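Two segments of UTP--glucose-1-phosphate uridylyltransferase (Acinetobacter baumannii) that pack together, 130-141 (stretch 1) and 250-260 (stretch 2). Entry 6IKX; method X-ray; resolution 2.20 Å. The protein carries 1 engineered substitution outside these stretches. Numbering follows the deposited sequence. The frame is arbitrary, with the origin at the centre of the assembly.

Stretch 1 (130-141) PDVLVKDGSGQN
Stretch 2, residues 250-260: RMQGQTFDCGS

Strand 132-135 runs antiparallel to strand 254-257, their directions 155° apart and their axes approaching to 4.5 Å. Val132 faces Asp257, Leu133 faces Phe256, Val134 faces Thr255 and Lys135 faces Gln254, with CA-CA separations of 4.8, 5.1, 4.5 and 5.2 Å. Backbone angles are extended throughout, phi from -140° to -91° and psi from 100° to 157°. The contact buries 650 Å², summed over both sides, and Phe256, Lys135 and Gln252 have the largest areas covered, 77, 77 and 68 Å².

Phe256 is paired with Leu133 through two hydrogen bonds, Leu133 N to Phe256 O at 3.0 Å and Phe256 N to Leu133 O at 2.9 Å. Both side chains therefore project from the same face of the sheet, and their CB atoms lie 4.3 Å apart. With chi1 at -54° (m) and chi2 at 84°, the phenyl ring extends beside Lys135, whose CB meets Phe256 CE1 at 3.8 Å, at the ring edge and near its plane. A large apolar ring suits this buried site. Leu133, also buried (chi1 m, chi2 t), completes the apolar patch by placing CG 3.9 Å from Cys258 SG; Cys258 has chi1 m and its CA-to-CB bond points toward stretch 1.

Lys135 shares that face and forms the next hydrogen-bonded pair: Lys135 N donates to Gln254 O at 2.8 Å, and Gln254 N donates to Lys135 O at 2.9 Å. Its chain has chi1 t, chi2 144°, chi3 p and chi4 p. The long methylene chain lets lysine combine apolar contact near its base with a polar end, for NZ is hydrogen-bonded elsewhere in the structure.

On the other face lie Val132, Val134, Thr255 and Asp257. Val132 (chi1 t) brings CG1 to 3.8 Å from Thr255 CB, a compact fit between beta-branched residues, which favour extended backbones. Between the hydrogen-bonded pairs, Val134 CA approaches Gln254 O at 3.2 Å and Thr255 CA approaches Leu133 O at 3.2 Å, both as CA-H...O contacts. Past the strand, Cys258 N donates to Asp131 O at 2.9 Å.

Gln252 secures the opposite end of the ladder. Its CA-to-CB bond points sideways, but chi1 of 141° and chi2 of -79° (m) bring the amide to Asp136. Gln252 NE2 donates to Asp136 OD1 at 3.1 Å and, weakly, to Asp136 O at 2.8 Å. One hydrogen of the amide nitrogen is shared between the two acceptors, pointing more directly at OD1, which is why the bond to the backbone oxygen is weak despite its shorter distance. Asp136 (chi1 t) also organises its own turn: its OD1 accepts from Ser138 OG at 2.9 Å. Ser138, with chi1 p, lies close to Gln252 as well, CB to NE2 being 3.2 Å.

Gly253 links Gln252 to the strand at phi -100° and psi -157°. An ideal CB there would lie 2.6 Å from Lys135 O, a clash, so the absence of a side chain lets Gly253 lie against the backbone of Lys135.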

# COMPACT_ATOMS: atom_id res chain seq x y z
N PRO A 130 9.82 -18.09 -9.25
CA PRO A 130 10.80 -17.29 -8.51
C PRO A 130 11.14 -17.73 -7.07
O PRO A 130 12.05 -17.19 -6.51
CB PRO A 130 10.08 -15.95 -8.45
CG PRO A 130 8.63 -16.37 -8.26
CD PRO A 130 8.47 -17.52 -9.23
N ASP A 131 10.47 -18.73 -6.52
CA ASP A 131 10.87 -19.33 -5.22
C ASP A 131 12.13 -20.18 -5.46
O ASP A 131 12.81 -20.49 -4.50
CB ASP A 131 9.68 -20.03 -4.55
CG ASP A 131 8.70 -20.69 -5.52
OD1 ASP A 131 8.33 -20.05 -6.56
OD2 ASP A 131 8.31 -21.85 -5.23
N VAL A 132 12.48 -20.49 -6.72
CA VAL A 132 13.73 -21.23 -7.06
C VAL A 132 14.75 -20.29 -7.69
O VAL A 132 14.41 -19.68 -8.72
CB VAL A 132 13.45 -22.44 -7.97
CG1 VAL A 132 14.67 -23.36 -8.05
CG2 VAL A 132 12.22 -23.19 -7.48
N LEU A 133 15.93 -20.19 -7.06
CA LEU A 133 17.15 -19.52 -7.56
C LEU A 133 17.99 -20.56 -8.27
O LEU A 133 18.01 -21.66 -7.76
CB LEU A 133 17.92 -18.94 -6.37
CG LEU A 133 17.21 -17.85 -5.58
CD1 LEU A 133 18.23 -16.97 -4.89
CD2 LEU A 133 16.30 -16.99 -6.44
N VAL A 134 18.56 -20.24 -9.44
CA VAL A 134 19.60 -21.08 -10.12
C VAL A 134 20.91 -20.30 -10.13
O VAL A 134 20.88 -19.16 -10.54
CB VAL A 134 19.18 -21.52 -11.54
CG2 VAL A 134 17.72 -21.93 -11.52
N LYS A 135 21.99 -20.89 -9.63
CA LYS A 135 23.37 -20.36 -9.66
C LYS A 135 24.09 -21.06 -10.81
O LYS A 135 23.87 -22.27 -10.94
CB LYS A 135 24.06 -20.60 -8.32
CG LYS A 135 25.30 -19.74 -8.11
CD LYS A 135 25.50 -19.29 -6.68
CE LYS A 135 26.03 -20.39 -5.79
NZ LYS A 135 27.27 -20.98 -6.35
N ASP A 136 24.86 -20.34 -11.62
CA ASP A 136 25.28 -20.84 -12.95
C ASP A 136 26.68 -21.46 -12.86
O ASP A 136 26.82 -22.66 -13.24
CB ASP A 136 25.19 -19.76 -14.03
CG ASP A 136 25.97 -20.07 -15.30
OD1 ASP A 136 26.23 -21.27 -15.56
OD2 ASP A 136 26.33 -19.11 -16.03
N GLY A 137 27.68 -20.67 -12.45
CA GLY A 137 29.10 -21.07 -12.47
C GLY A 137 29.78 -20.98 -13.84
O GLY A 137 30.88 -20.41 -13.93
N SER A 138 29.17 -21.52 -14.90
CA SER A 138 29.86 -21.82 -16.18
C SER A 138 30.09 -20.58 -17.04
O SER A 138 30.93 -20.69 -17.94
CB SER A 138 29.12 -22.90 -16.95
OG SER A 138 27.99 -22.35 -17.61
N GLY A 139 29.36 -19.47 -16.84
CA GLY A 139 29.38 -18.29 -17.74
C GLY A 139 28.19 -18.21 -18.71
O GLY A 139 27.93 -17.12 -19.24
N GLN A 140 27.48 -19.30 -18.99
CA GLN A 140 26.19 -19.27 -19.74
C GLN A 140 25.12 -19.97 -18.89
O GLN A 140 25.25 -21.20 -18.66
CB GLN A 140 26.29 -19.92 -21.14
CG GLN A 140 25.00 -19.74 -21.95
CD GLN A 140 24.90 -20.50 -23.25
OE1 GLN A 140 23.90 -20.39 -23.97
NE2 GLN A 140 25.93 -21.28 -23.58
N ASN A 141 24.10 -19.23 -18.45
CA ASN A 141 23.11 -19.78 -17.48
C ASN A 141 22.28 -20.85 -18.20
O ASN A 141 22.23 -20.82 -19.45
CB ASN A 141 22.35 -18.66 -16.73
CG ASN A 141 21.31 -17.93 -17.52
OD1 ASN A 141 20.77 -18.44 -18.50
ND2 ASN A 141 20.97 -16.73 -17.05
N ARG A 250 18.42 -30.86 -18.88
CA ARG A 250 19.08 -31.10 -17.59
C ARG A 250 20.10 -29.99 -17.34
O ARG A 250 21.08 -29.88 -18.10
CB ARG A 250 19.79 -32.46 -17.55
CG ARG A 250 20.42 -32.81 -16.20
CD ARG A 250 21.29 -34.03 -16.38
NE ARG A 250 21.97 -34.51 -15.18
CZ ARG A 250 22.76 -35.58 -15.16
NH1 ARG A 250 22.96 -36.27 -16.27
NH2 ARG A 250 23.34 -35.98 -14.05
N MET A 251 19.86 -29.28 -16.25
CA MET A 251 20.71 -28.21 -15.72
C MET A 251 22.17 -28.63 -15.74
O MET A 251 22.49 -29.80 -15.47
CB MET A 251 20.35 -27.96 -14.26
CG MET A 251 19.06 -27.24 -14.09
SD MET A 251 18.78 -26.98 -12.36
CE MET A 251 20.06 -25.79 -11.95
N GLN A 252 23.03 -27.62 -15.88
CA GLN A 252 24.48 -27.71 -15.60
C GLN A 252 24.74 -27.00 -14.26
O GLN A 252 25.77 -27.28 -13.67
CB GLN A 252 25.19 -27.24 -16.88
CG GLN A 252 26.42 -26.39 -16.68
CD GLN A 252 26.00 -24.99 -16.37
OE1 GLN A 252 25.05 -24.48 -16.96
NE2 GLN A 252 26.69 -24.38 -15.41
N GLY A 253 23.81 -26.17 -13.77
CA GLY A 253 24.00 -25.26 -12.61
C GLY A 253 23.39 -25.85 -11.35
O GLY A 253 23.20 -27.06 -11.32
N GLN A 254 23.05 -25.03 -10.36
CA GLN A 254 22.60 -25.47 -9.01
C GLN A 254 21.33 -24.70 -8.61
O GLN A 254 21.29 -23.48 -8.88
CB GLN A 254 23.74 -25.24 -8.01
CG GLN A 254 23.56 -26.01 -6.72
CD GLN A 254 24.68 -25.83 -5.71
OE1 GLN A 254 24.76 -26.56 -4.72
NE2 GLN A 254 25.54 -24.85 -5.95
N THR A 255 20.34 -25.35 -8.00
CA THR A 255 19.06 -24.70 -7.58
C THR A 255 19.06 -24.47 -6.07
O THR A 255 19.83 -25.15 -5.38
CB THR A 255 17.84 -25.51 -8.04
OG1 THR A 255 17.65 -26.63 -7.17
CG2 THR A 255 17.99 -25.99 -9.46
N PHE A 256 18.24 -23.52 -5.61
CA PHE A 256 17.98 -23.26 -4.17
C PHE A 256 16.51 -22.96 -4.02
O PHE A 256 16.01 -22.04 -4.70
CB PHE A 256 18.80 -22.09 -3.63
CG PHE A 256 20.28 -22.21 -3.86
CD1 PHE A 256 20.84 -21.82 -5.06
CD2 PHE A 256 21.10 -22.74 -2.88
CE1 PHE A 256 22.21 -21.96 -5.27
CE2 PHE A 256 22.47 -22.87 -3.09
CZ PHE A 256 23.01 -22.49 -4.30
N ASP A 257 15.84 -23.75 -3.19
CA ASP A 257 14.39 -23.59 -2.95
C ASP A 257 14.23 -22.64 -1.76
O ASP A 257 14.43 -23.13 -0.63
CB ASP A 257 13.70 -24.95 -2.78
CG ASP A 257 12.23 -24.80 -2.48
OD1 ASP A 257 11.61 -23.86 -3.01
OD2 ASP A 257 11.71 -25.59 -1.69
N CYS A 258 13.95 -21.36 -2.02
CA CYS A 258 13.78 -20.29 -1.01
C CYS A 258 12.39 -20.39 -0.37
O CYS A 258 12.28 -20.11 0.84
CB CYS A 258 14.06 -18.92 -1.60
SG CYS A 258 15.79 -18.83 -2.13
N GLY A 259 11.40 -20.86 -1.12
CA GLY A 259 10.07 -21.19 -0.57
C GLY A 259 10.17 -22.02 0.70
O GLY A 259 9.16 -22.06 1.43
N SER A 260 11.31 -22.67 0.96
CA SER A 260 11.54 -23.56 2.14
C SER A 260 12.74 -23.06 2.99
O SER A 260 13.91 -23.18 2.52
CB SER A 260 11.75 -24.97 1.69
OG SER A 260 13.12 -25.32 1.78